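Local atomic coordinates of B12-binding domain-containing protein (Kitasatospora setae, PDB entry 6WTE), a protein that acts as a radical S-adenosylmethionine methyltransferase (TsrM), holding cobalamin and a [4Fe-4S] cluster and catalysing by a non-radical route. Residues T223-Y229 against F274-H280; A281-R286 against D315-L321; C309-P313 against Y354-T360; V330-H336 against T374-F380. One frame throughout, in Å; residues are numbered along the deposited sequence. Where two conformers were deposited one is given.

The four contacts lie within the radical SAM core, around the run of parallel strands of its curled sheet. Interaction 1, beside the iron-sulfur cluster, runs into interaction 2, about 13 Å away between centres; both use helix 278-294. Interaction 3 lies about 15 Å from interaction 1 between centres, also touches the cluster, and is tied to interaction 1 by N275, whose ND2 hydrogen-bonds to the carbonyls of Q310 and P313. Its segments alternate along the chain with those of interactions 2 and 4. Interaction 4, about 10 Å from interaction 3 between centres, pairs strands 327-335 and 373-380, and helix 357-369 of interaction 3 joins them. Sheet, outer helices and cluster-facing loops are thus joined.

Interaction 1: residues T223-Y229 against F274-H280; sequences TKNGCAY and FNLSIAH. With SF4 (iron/sulfur cluster), chain C; EDO (1,2-ethanediol), chain G.
Segment 223-229 is largely extended, with a short strand at K224-N225 and G226 at phi/psi 107/172, and passes a loop leading into helix 278-294. The nearest CA pairs are T223-F274 (8.0 Å) and C227-L276 (7.9 Å). F274, chi1 t, brings CE1 to 4.2 Å from T223 CG2 and offers its carbonyl O to K224 NZ (chi1 p, chi3 and chi4 t) at 2.6 Å. L276 offers a second carbonyl O, 2.7 Å from K224 NZ, while its CD1 touches Y229 CD2 at 3.6 Å and lies 3.8 Å from cluster atom S4. S277, at the N-cap position with phi/psi 53/65 but lacking a side-chain capping bond, adds a weak bond from K224 NZ to its O at 3.3 Å. H280, chi1 t, places ND1 2.8 Å from a water also 2.8 Å from T223 OG1 and K224 NZ; H280 NE2 bonds to the carbonyl of R247 and T223 OG1 to D271. The lysine thus gathers carbonyls around the helix start. C227 SG binds FE2 at 2.2 Å; with C231 and C234 it forms the CX3CX2C motif of radical SAM enzymes, and E273 also binds the cluster. F274 packs on V307 of strand 304-309, L284 of helix 278-294 and L322 of helix 316-325.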
# COMPACT_ATOMS: atom_id res chain seq x y z
N THR A 223 8.83 1.09 10.64
CA THR A 223 10.15 1.42 11.15
C THR A 223 10.76 2.64 10.49
O THR A 223 11.57 3.33 11.11
CB THR A 223 11.11 0.22 11.01
OG1 THR A 223 11.76 0.23 9.73
CG2 THR A 223 10.35 -1.10 11.19
N LYS A 224 10.35 2.95 9.27
CA LYS A 224 10.90 4.10 8.55
C LYS A 224 9.98 4.44 7.39
O LYS A 224 9.45 3.54 6.72
CB LYS A 224 12.32 3.80 8.04
CG LYS A 224 12.40 2.56 7.15
CD LYS A 224 13.73 1.84 7.31
CE LYS A 224 13.73 0.51 6.58
NZ LYS A 224 14.89 -0.34 6.94
N ASN A 225 9.79 5.73 7.15
CA ASN A 225 8.96 6.16 6.04
C ASN A 225 9.83 6.45 4.81
O ASN A 225 10.91 7.03 4.93
CB ASN A 225 8.17 7.42 6.40
CG ASN A 225 7.31 7.89 5.26
OD1 ASN A 225 6.25 7.32 5.01
ND2 ASN A 225 7.76 8.92 4.55
N GLY A 226 9.33 6.06 3.65
CA GLY A 226 9.87 6.51 2.38
C GLY A 226 10.65 5.42 1.66
O GLY A 226 10.91 4.34 2.18
N CYS A 227 11.02 5.74 0.41
CA CYS A 227 11.89 4.89 -0.39
C CYS A 227 12.76 5.78 -1.26
O CYS A 227 12.24 6.67 -1.94
CB CYS A 227 11.11 3.92 -1.28
SG CYS A 227 12.23 2.79 -2.19
N ALA A 228 14.06 5.53 -1.25
CA ALA A 228 15.00 6.34 -2.02
C ALA A 228 15.25 5.82 -3.43
O ALA A 228 15.96 6.48 -4.19
CB ALA A 228 16.34 6.45 -1.27
N TYR A 229 14.69 4.67 -3.80
CA TYR A 229 14.85 4.19 -5.17
C TYR A 229 13.78 4.84 -6.06
O TYR A 229 13.08 5.76 -5.65
CB TYR A 229 14.82 2.66 -5.20
CG TYR A 229 16.08 2.03 -4.65
CD1 TYR A 229 17.20 2.80 -4.36
CD2 TYR A 229 16.16 0.66 -4.43
CE1 TYR A 229 18.36 2.23 -3.86
CE2 TYR A 229 17.32 0.08 -3.93
CZ TYR A 229 18.41 0.87 -3.64
OH TYR A 229 19.56 0.30 -3.14
N PHE A 274 11.83 -3.36 3.90
CA PHE A 274 12.43 -3.42 5.23
C PHE A 274 13.96 -3.39 5.16
O PHE A 274 14.60 -2.76 6.01
CB PHE A 274 11.97 -4.67 5.98
CG PHE A 274 12.57 -4.81 7.36
CD1 PHE A 274 12.42 -3.81 8.31
CD2 PHE A 274 13.28 -5.95 7.71
CE1 PHE A 274 12.97 -3.94 9.58
CE2 PHE A 274 13.84 -6.08 8.98
CZ PHE A 274 13.68 -5.08 9.91
N ASN A 275 14.56 -4.03 4.15
CA ASN A 275 16.02 -4.14 4.11
C ASN A 275 16.70 -3.02 3.32
O ASN A 275 17.93 -3.05 3.19
CB ASN A 275 16.44 -5.51 3.52
CG ASN A 275 16.01 -5.70 2.08
OD1 ASN A 275 14.96 -5.19 1.65
ND2 ASN A 275 16.80 -6.44 1.31
N LEU A 276 15.96 -2.06 2.79
CA LEU A 276 16.61 -0.84 2.34
C LEU A 276 16.79 0.07 3.54
O LEU A 276 16.07 -0.05 4.53
CB LEU A 276 15.81 -0.16 1.22
CG LEU A 276 15.66 -1.02 -0.04
CD1 LEU A 276 15.01 -0.23 -1.17
CD2 LEU A 276 17.02 -1.59 -0.51
N SER A 277 17.79 0.94 3.48
CA SER A 277 18.32 1.58 4.69
C SER A 277 18.67 0.50 5.71
O SER A 277 18.06 0.36 6.77
CB SER A 277 17.31 2.60 5.25
OG SER A 277 17.95 3.55 6.10
N ILE A 278 19.66 -0.31 5.34
CA ILE A 278 19.88 -1.59 6.00
C ILE A 278 20.44 -1.42 7.40
O ILE A 278 20.18 -2.24 8.29
CB ILE A 278 20.81 -2.48 5.13
CG1 ILE A 278 21.03 -3.85 5.78
CG2 ILE A 278 22.13 -1.78 4.88
CD1 ILE A 278 19.79 -4.74 5.80
N ALA A 279 21.23 -0.37 7.64
CA ALA A 279 21.83 -0.21 8.96
C ALA A 279 20.76 -0.02 10.03
O ALA A 279 20.86 -0.56 11.13
CB ALA A 279 22.81 0.97 8.96
N HIS A 280 19.71 0.74 9.70
CA HIS A 280 18.58 0.91 10.62
C HIS A 280 17.87 -0.41 10.87
O HIS A 280 17.52 -0.73 12.01
CB HIS A 280 17.62 1.95 10.05
CG HIS A 280 16.49 2.32 10.97
ND1 HIS A 280 15.25 1.72 10.89
CD2 HIS A 280 16.41 3.25 11.95
CE1 HIS A 280 14.46 2.25 11.80
NE2 HIS A 280 15.13 3.19 12.45
FE1 SF4 C . 11.28 0.02 -5.87
FE2 SF4 C . 11.11 1.48 -3.55
FE3 SF4 C . 10.25 -1.09 -3.56
FE4 SF4 C . 8.85 0.80 -4.89
S1 SF4 C . 9.16 0.69 -2.64
S2 SF4 C . 9.40 -1.27 -5.66
S3 SF4 C . 10.51 2.17 -5.64
S4 SF4 C . 12.39 -0.38 -3.94
C1 EDO G . 20.83 -0.19 1.62
O1 EDO G . 20.87 0.53 2.85
C2 EDO G . 20.34 0.74 0.52
O2 EDO G . 19.06 1.29 0.88
O HOH W 1 14.41 -0.59 9.64

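Interaction 2: residues A281-R286 against D315-L321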
# COMPACT_ATOMS: atom_id res chain seq x y z
N ALA A 281 17.65 -1.20 9.81
CA ALA A 281 16.98 -2.48 9.97
C ALA A 281 17.78 -3.41 10.88
O ALA A 281 17.22 -4.05 11.78
CB ALA A 281 16.75 -3.13 8.60
N LYS A 282 19.09 -3.49 10.65
CA LYS A 282 19.93 -4.35 11.48
C LYS A 282 19.98 -3.85 12.92
O LYS A 282 19.95 -4.66 13.86
CB LYS A 282 21.33 -4.46 10.89
CG LYS A 282 21.38 -5.35 9.67
CD LYS A 282 22.80 -5.45 9.11
CE LYS A 282 22.88 -6.53 8.05
NZ LYS A 282 24.28 -6.67 7.53
N ASN A 283 20.06 -2.53 13.13
CA ASN A 283 20.03 -2.01 14.49
C ASN A 283 18.71 -2.32 15.17
O ASN A 283 18.67 -2.61 16.38
CB ASN A 283 20.28 -0.50 14.48
CG ASN A 283 21.73 -0.14 14.26
OD1 ASN A 283 22.62 -0.93 14.54
ND2 ASN A 283 21.97 1.08 13.77
N LEU A 284 17.61 -2.25 14.43
CA LEU A 284 16.30 -2.59 14.98
C LEU A 284 16.26 -4.05 15.44
O LEU A 284 15.80 -4.35 16.54
CB LEU A 284 15.21 -2.33 13.95
CG LEU A 284 13.81 -2.54 14.51
CD1 LEU A 284 13.48 -1.40 15.46
CD2 LEU A 284 12.80 -2.62 13.39
N LEU A 285 16.72 -4.96 14.57
CA LEU A 285 16.70 -6.38 14.92
C LEU A 285 17.59 -6.65 16.13
O LEU A 285 17.21 -7.41 17.03
CB LEU A 285 17.14 -7.22 13.72
CG LEU A 285 16.20 -7.10 12.52
CD1 LEU A 285 16.81 -7.77 11.29
CD2 LEU A 285 14.83 -7.69 12.84
N ARG A 286 18.76 -6.01 16.18
CA ARG A 286 19.65 -6.16 17.33
C ARG A 286 18.95 -5.75 18.62
O ARG A 286 19.10 -6.41 19.66
CB ARG A 286 20.92 -5.34 17.13
CG ARG A 286 21.86 -5.88 16.04
CD ARG A 286 23.16 -5.10 15.99
NE ARG A 286 24.01 -5.54 14.88
CZ ARG A 286 24.18 -4.85 13.76
NH1 ARG A 286 23.59 -3.67 13.59
NH2 ARG A 286 24.97 -5.34 12.80
N ASP A 315 22.16 -10.25 3.42
CA ASP A 315 23.36 -11.04 3.64
C ASP A 315 23.20 -11.96 4.85
O ASP A 315 22.14 -12.00 5.50
CB ASP A 315 24.60 -10.14 3.77
CG ASP A 315 24.53 -9.16 4.95
OD1 ASP A 315 23.72 -9.35 5.88
OD2 ASP A 315 25.31 -8.19 4.93
N GLU A 316 24.26 -12.71 5.13
CA GLU A 316 24.19 -13.72 6.19
C GLU A 316 23.92 -13.09 7.54
O GLU A 316 23.11 -13.61 8.33
CB GLU A 316 25.49 -14.52 6.21
CG GLU A 316 25.49 -15.67 7.21
CD GLU A 316 26.76 -16.50 7.13
OE1 GLU A 316 27.65 -16.14 6.33
OE2 GLU A 316 26.86 -17.51 7.85
N GLU A 317 24.58 -11.96 7.84
CA GLU A 317 24.33 -11.29 9.12
C GLU A 317 22.88 -10.86 9.24
O GLU A 317 22.28 -10.98 10.31
CB GLU A 317 25.26 -10.08 9.27
CG GLU A 317 25.05 -9.33 10.59
CD GLU A 317 25.76 -8.00 10.64
OE1 GLU A 317 25.83 -7.30 9.60
OE2 GLU A 317 26.26 -7.64 11.73
N PHE A 318 22.30 -10.34 8.15
CA PHE A 318 20.90 -9.95 8.19
C PHE A 318 20.01 -11.15 8.46
O PHE A 318 19.09 -11.07 9.29
CB PHE A 318 20.51 -9.28 6.86
CG PHE A 318 19.16 -8.61 6.88
CD1 PHE A 318 18.85 -7.67 7.84
CD2 PHE A 318 18.20 -8.92 5.92
CE1 PHE A 318 17.61 -7.04 7.86
CE2 PHE A 318 16.96 -8.28 5.92
CZ PHE A 318 16.67 -7.35 6.90
N ALA A 319 20.29 -12.29 7.82
CA ALA A 319 19.46 -13.47 8.01
C ALA A 319 19.59 -14.01 9.43
O ALA A 319 18.60 -14.44 10.02
CB ALA A 319 19.82 -14.54 6.98
N ASP A 320 20.81 -13.99 9.99
CA ASP A 320 20.98 -14.41 11.38
C ASP A 320 20.22 -13.49 12.33
O ASP A 320 19.63 -13.95 13.31
CB ASP A 320 22.46 -14.43 11.76
CG ASP A 320 23.22 -15.57 11.10
OD1 ASP A 320 22.59 -16.57 10.71
OD2 ASP A 320 24.45 -15.46 11.00
N LEU A 321 20.22 -12.19 12.05
CA LEU A 321 19.49 -11.25 12.90
C LEU A 321 17.99 -11.46 12.78
O LEU A 321 17.27 -11.46 13.80
CB LEU A 321 19.87 -9.82 12.54
CG LEU A 321 21.22 -9.34 13.08
CD1 LEU A 321 21.57 -7.98 12.48
CD2 LEU A 321 21.20 -9.27 14.60
O HOH W 2 26.31 -4.39 10.50
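This is a helix-helix contact on the outside of the radical SAM core, between helix 278-294 and the start of helix 316-325, with an apolar seam and a charged margin. The two short segments run in broadly the same direction, crossing at 33°, their axes 10.0 Å apart at closest approach. K282 lies level with F318 (CA-CA 6.6 Å) and L285 with L321 (6.0 Å). In the seam, L285 CD1 meets F318 CE1 at 3.6 Å and L321 CB at 3.9 Å, while A281 CB sits 4.1 Å from F318 CE1. Toward solvent, the extended K282 reaches across so that NZ bridges E317 OE1 at 2.7 Å and D315 OD2 at 3.2 Å, its CE resting 3.8 Å from F318 CB. R286 NH2 adds a salt bridge to E317 OE2 at 2.8 Å, and L321 CD1 lies over a face of its guanidinium. D315 is also the N-cap: its OD1 accepts from F318 N at 2.9 Å, so one carboxylate serves both the helix start and the ion network. Strand 304-309 connects the two helices in sequence, as expected for successive beta-alpha units of the partial TIM barrel found in radical SAM enzymes.

Interaction 3: residues C309-P313 against Y354-T360; sequences CQPSP and YYTFEDT. With SF4 (iron/sulfur cluster), chain C; EDO (1,2-ethanediol), chain M.
Two loops of the radical SAM barrel meet beside the iron-sulfur cluster: the turn after strand 304-309, and the approach to helix 357-369, which opens with a capping box of T356 and D359. P311 (phi/psi -61/-26) sits between extended Q310 (-93/162) and S312 (-140/140), and the S312-P313 peptide is cis. The nearest CA pairs are P311-T360 (4.9 Å) and S312-Y355 (5.8 Å). Apolar contact centres on P311, whose CG stands 3.6 Å from the Y355 ring centroid, 6° off its normal, a CH-pi contact over the face; P311 CG also lies 3.4 Å from T360 OG1, and P311 CB 3.8 Å from D359 CB. Among hydrogen bonds, T356 N donates to D359 OD2 at 2.9 Å in the box; T356 OG1, at the N-cap, also accepts a weak bond from E358 N at 3.2 Å. Y354 OH (chi1 p) donates to Q310 OE1 (chi1 and chi2 m) at 2.6 Å, an oxygen that K346 NZ shares. Y355 OH (chi1 p) bonds to S334 O, and T360 OG1 to S334 OG. Y354 OH lies 3.7 Å from cluster S4, and Q310 NE2 4.0 Å from FE3. A water lies 2.7 Å from S312 OG and 2.9 Å from Y354 O.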
# COMPACT_ATOMS: atom_id res chain seq x y z
N CYS A 309 10.92 -7.36 1.50
CA CYS A 309 12.29 -7.01 1.19
C CYS A 309 12.50 -6.93 -0.32
O CYS A 309 11.73 -7.49 -1.10
CB CYS A 309 13.30 -8.04 1.74
SG CYS A 309 13.49 -8.07 3.51
N GLN A 310 13.56 -6.25 -0.69
CA GLN A 310 14.15 -6.37 -2.02
C GLN A 310 15.24 -7.43 -1.98
O GLN A 310 15.69 -7.83 -0.90
CB GLN A 310 14.72 -5.03 -2.47
CG GLN A 310 13.64 -4.01 -2.83
CD GLN A 310 12.82 -4.45 -4.02
OE1 GLN A 310 13.33 -4.50 -5.15
NE2 GLN A 310 11.56 -4.81 -3.78
N PRO A 311 15.66 -7.94 -3.14
CA PRO A 311 16.67 -9.01 -3.14
C PRO A 311 18.00 -8.59 -2.52
O PRO A 311 18.74 -9.46 -2.05
CB PRO A 311 16.83 -9.35 -4.62
CG PRO A 311 15.52 -9.00 -5.22
CD PRO A 311 15.05 -7.77 -4.48
N SER A 312 18.33 -7.31 -2.54
CA SER A 312 19.60 -6.83 -2.03
C SER A 312 19.36 -5.52 -1.29
O SER A 312 18.56 -4.70 -1.75
CB SER A 312 20.62 -6.61 -3.16
OG SER A 312 21.84 -6.10 -2.67
N PRO A 313 20.03 -5.29 -0.15
CA PRO A 313 21.01 -6.18 0.49
C PRO A 313 20.35 -7.19 1.41
O PRO A 313 19.50 -6.82 2.22
CB PRO A 313 21.88 -5.22 1.28
CG PRO A 313 20.94 -4.10 1.66
CD PRO A 313 19.89 -4.02 0.58
N TYR A 354 20.05 -2.62 -9.10
CA TYR A 354 20.70 -2.78 -7.80
C TYR A 354 20.67 -4.21 -7.30
O TYR A 354 20.99 -4.45 -6.12
CB TYR A 354 20.06 -1.83 -6.77
CG TYR A 354 18.56 -1.97 -6.62
CD1 TYR A 354 17.69 -1.27 -7.45
CD2 TYR A 354 18.02 -2.81 -5.66
CE1 TYR A 354 16.32 -1.41 -7.32
CE2 TYR A 354 16.64 -2.95 -5.52
CZ TYR A 354 15.80 -2.25 -6.36
OH TYR A 354 14.44 -2.39 -6.24
N TYR A 355 20.29 -5.17 -8.14
CA TYR A 355 20.42 -6.57 -7.75
C TYR A 355 20.52 -7.44 -8.99
O TYR A 355 20.30 -7.00 -10.13
CB TYR A 355 19.27 -7.04 -6.85
CG TYR A 355 17.87 -6.95 -7.44
CD1 TYR A 355 17.38 -7.94 -8.28
CD2 TYR A 355 17.04 -5.89 -7.12
CE1 TYR A 355 16.10 -7.86 -8.80
CE2 TYR A 355 15.76 -5.80 -7.64
CZ TYR A 355 15.29 -6.78 -8.48
OH TYR A 355 14.01 -6.69 -8.99
N THR A 356 20.91 -8.69 -8.75
CA THR A 356 20.92 -9.75 -9.74
C THR A 356 20.10 -10.91 -9.22
O THR A 356 19.67 -10.92 -8.06
CB THR A 356 22.35 -10.23 -10.04
OG1 THR A 356 22.85 -10.91 -8.88
CG2 THR A 356 23.25 -9.05 -10.36
N PHE A 357 19.92 -11.93 -10.06
CA PHE A 357 19.17 -13.08 -9.58
C PHE A 357 19.90 -13.80 -8.45
O PHE A 357 19.26 -14.43 -7.60
CB PHE A 357 18.87 -14.04 -10.72
CG PHE A 357 17.94 -15.15 -10.34
CD1 PHE A 357 16.65 -14.87 -9.93
CD2 PHE A 357 18.35 -16.47 -10.39
CE1 PHE A 357 15.78 -15.89 -9.57
CE2 PHE A 357 17.49 -17.49 -10.03
CZ PHE A 357 16.20 -17.20 -9.63
N GLU A 358 21.24 -13.69 -8.39
CA GLU A 358 21.97 -14.32 -7.30
C GLU A 358 21.51 -13.81 -5.95
O GLU A 358 21.56 -14.54 -4.96
CB GLU A 358 23.48 -14.09 -7.43
CG GLU A 358 24.13 -14.67 -8.67
CD GLU A 358 24.64 -13.59 -9.62
OE1 GLU A 358 24.24 -13.61 -10.80
OE2 GLU A 358 25.43 -12.73 -9.18
N ASP A 359 21.08 -12.54 -5.88
CA ASP A 359 20.63 -11.97 -4.62
C ASP A 359 19.35 -12.63 -4.14
O ASP A 359 19.18 -12.86 -2.94
CB ASP A 359 20.44 -10.46 -4.77
CG ASP A 359 21.74 -9.73 -5.04
OD1 ASP A 359 22.72 -9.95 -4.30
OD2 ASP A 359 21.80 -8.95 -6.01
N THR A 360 18.42 -12.94 -5.06
CA THR A 360 17.22 -13.67 -4.68
C THR A 360 17.57 -15.11 -4.30
O THR A 360 17.01 -15.66 -3.33
CB THR A 360 16.19 -13.64 -5.81
OG1 THR A 360 15.68 -12.30 -5.95
CG2 THR A 360 15.03 -14.58 -5.52
FE1 SF4 C . 11.28 0.02 -5.87
FE2 SF4 C . 11.11 1.48 -3.55
FE3 SF4 C . 10.25 -1.09 -3.56
FE4 SF4 C . 8.85 0.80 -4.89
S1 SF4 C . 9.16 0.69 -2.64
S2 SF4 C . 9.40 -1.27 -5.66
S3 SF4 C . 10.51 2.17 -5.64
S4 SF4 C . 12.39 -0.38 -3.94
C1 EDO M . 23.58 -5.37 -10.76
O1 EDO M . 22.27 -4.97 -11.16
C2 EDO M . 23.66 -5.46 -9.24
O2 EDO M . 23.88 -4.16 -8.69
O HOH W 3 22.21 -9.10 -1.03
O HOH W 4 21.85 -3.52 -3.56

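Interaction 4: residues V330-H336 against T374-F380; sequences VNVGSDH and TMVEALF
V332 (chi1 p) overlaps V376 (chi1 t), CG1 to CG2 at 3.7 Å, between two neighbouring parallel strands of the radical SAM barrel sheet. The segments run 15° from parallel, 4.8 Å apart at closest approach. V330, N331 and V332 pair with T374, M375 and V376; the valines and T374 turn to the side of helix 357-369, N331 and M375 to the other. Backbone bonds are M375 N to V330 O (2.9 Å), V332 N to M375 O (2.9 Å) and E377 N to V332 O (3.1 Å). A beta bulge then shifts the register by one: G333 centres an inverse gamma turn, S334 has helical phi/psi (-65/-40) and D335 a positive phi (phi/psi 75/-45). Pairing resumes with D335 N to E377 O at 2.8 Å and L379 N to D335 O at 2.9 Å. D335 also salt-bridges K346 near the cluster. N331 ND2 bonds weakly to E377 OE2 at 3.3 Å. At the far end H336 NE2, held by E385, lies 3.8 Å from F380 CE1.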
# COMPACT_ATOMS: atom_id res chain seq x y z
N VAL A 330 9.78 -14.01 4.90
CA VAL A 330 10.28 -12.91 4.08
C VAL A 330 9.56 -12.96 2.74
O VAL A 330 9.54 -14.00 2.08
CB VAL A 330 11.81 -12.98 3.88
CG1 VAL A 330 12.28 -11.91 2.88
CG2 VAL A 330 12.53 -12.81 5.22
N ASN A 331 8.98 -11.83 2.35
CA ASN A 331 8.39 -11.64 1.04
C ASN A 331 9.34 -10.74 0.26
O ASN A 331 9.72 -9.67 0.75
CB ASN A 331 7.00 -11.01 1.17
CG ASN A 331 6.17 -11.14 -0.10
OD1 ASN A 331 6.69 -11.36 -1.19
ND2 ASN A 331 4.86 -11.01 0.05
N VAL A 332 9.76 -11.18 -0.93
CA VAL A 332 10.76 -10.45 -1.71
C VAL A 332 10.18 -10.07 -3.07
O VAL A 332 9.64 -10.92 -3.79
CB VAL A 332 12.07 -11.25 -1.87
CG1 VAL A 332 11.81 -12.60 -2.53
CG2 VAL A 332 13.06 -10.43 -2.69
N GLY A 333 10.30 -8.79 -3.42
CA GLY A 333 9.89 -8.29 -4.72
C GLY A 333 10.97 -8.46 -5.77
O GLY A 333 11.51 -7.47 -6.29
N SER A 334 11.31 -9.71 -6.08
CA SER A 334 12.32 -9.97 -7.11
C SER A 334 11.84 -9.49 -8.48
O SER A 334 12.64 -8.98 -9.28
CB SER A 334 12.65 -11.46 -7.13
OG SER A 334 13.00 -11.92 -5.83
N ASP A 335 10.56 -9.70 -8.77
CA ASP A 335 9.81 -9.10 -9.88
C ASP A 335 10.13 -9.69 -11.25
O ASP A 335 9.21 -9.98 -12.01
CB ASP A 335 9.99 -7.58 -9.87
CG ASP A 335 9.20 -6.92 -8.75
OD1 ASP A 335 8.19 -7.53 -8.31
OD2 ASP A 335 9.58 -5.82 -8.29
N HIS A 336 11.41 -9.90 -11.57
CA HIS A 336 11.76 -10.56 -12.83
C HIS A 336 13.19 -11.07 -12.74
O HIS A 336 13.87 -10.91 -11.72
CB HIS A 336 11.60 -9.63 -14.03
CG HIS A 336 11.12 -10.33 -15.27
ND1 HIS A 336 11.94 -11.10 -16.06
CD2 HIS A 336 9.89 -10.39 -15.82
CE1 HIS A 336 11.23 -11.60 -17.06
NE2 HIS A 336 9.99 -11.19 -16.94
N THR A 374 9.50 -18.18 2.73
CA THR A 374 9.79 -17.22 1.67
C THR A 374 8.63 -17.14 0.69
O THR A 374 8.09 -18.16 0.27
CB THR A 374 11.05 -17.61 0.91
OG1 THR A 374 10.97 -18.99 0.54
CG2 THR A 374 12.29 -17.40 1.77
N MET A 375 8.29 -15.91 0.30
CA MET A 375 7.39 -15.68 -0.82
C MET A 375 8.10 -14.82 -1.85
O MET A 375 8.49 -13.68 -1.55
CB MET A 375 6.09 -15.01 -0.38
CG MET A 375 5.22 -14.70 -1.56
SD MET A 375 3.50 -14.66 -1.09
CE MET A 375 2.76 -14.19 -2.66
N VAL A 376 8.29 -15.35 -3.05
CA VAL A 376 8.95 -14.64 -4.14
C VAL A 376 7.89 -14.16 -5.13
O VAL A 376 7.06 -14.95 -5.59
CB VAL A 376 9.99 -15.53 -4.84
CG1 VAL A 376 10.62 -14.79 -6.02
CG2 VAL A 376 11.05 -15.97 -3.86
N GLU A 377 7.93 -12.87 -5.47
CA GLU A 377 6.94 -12.24 -6.32
C GLU A 377 7.52 -11.91 -7.69
O GLU A 377 8.67 -11.46 -7.79
CB GLU A 377 6.40 -10.96 -5.68
CG GLU A 377 5.91 -11.15 -4.27
CD GLU A 377 4.40 -11.22 -4.19
OE1 GLU A 377 3.76 -11.61 -5.20
OE2 GLU A 377 3.86 -10.89 -3.12
N ALA A 378 6.74 -12.17 -8.74
CA ALA A 378 7.07 -11.78 -10.10
C ALA A 378 5.95 -10.93 -10.69
O ALA A 378 4.78 -11.11 -10.36
CB ALA A 378 7.29 -13.02 -10.98
N LEU A 379 6.33 -9.99 -11.55
CA LEU A 379 5.36 -9.14 -12.25
C LEU A 379 5.63 -9.26 -13.74
O LEU A 379 6.75 -8.99 -14.20
CB LEU A 379 5.45 -7.68 -11.79
CG LEU A 379 4.60 -6.69 -12.58
CD1 LEU A 379 3.12 -7.07 -12.57
CD2 LEU A 379 4.81 -5.28 -12.05
N PHE A 380 4.62 -9.67 -14.50
CA PHE A 380 4.75 -9.87 -15.93
C PHE A 380 3.97 -8.82 -16.70
O PHE A 380 2.91 -8.37 -16.26
CB PHE A 380 4.26 -11.27 -16.34
CG PHE A 380 5.10 -12.38 -15.78
CD1 PHE A 380 6.49 -12.30 -15.83
CD2 PHE A 380 4.51 -13.49 -15.20
CE1 PHE A 380 7.26 -13.32 -15.32
CE2 PHE A 380 5.28 -14.52 -14.69
CZ PHE A 380 6.66 -14.43 -14.74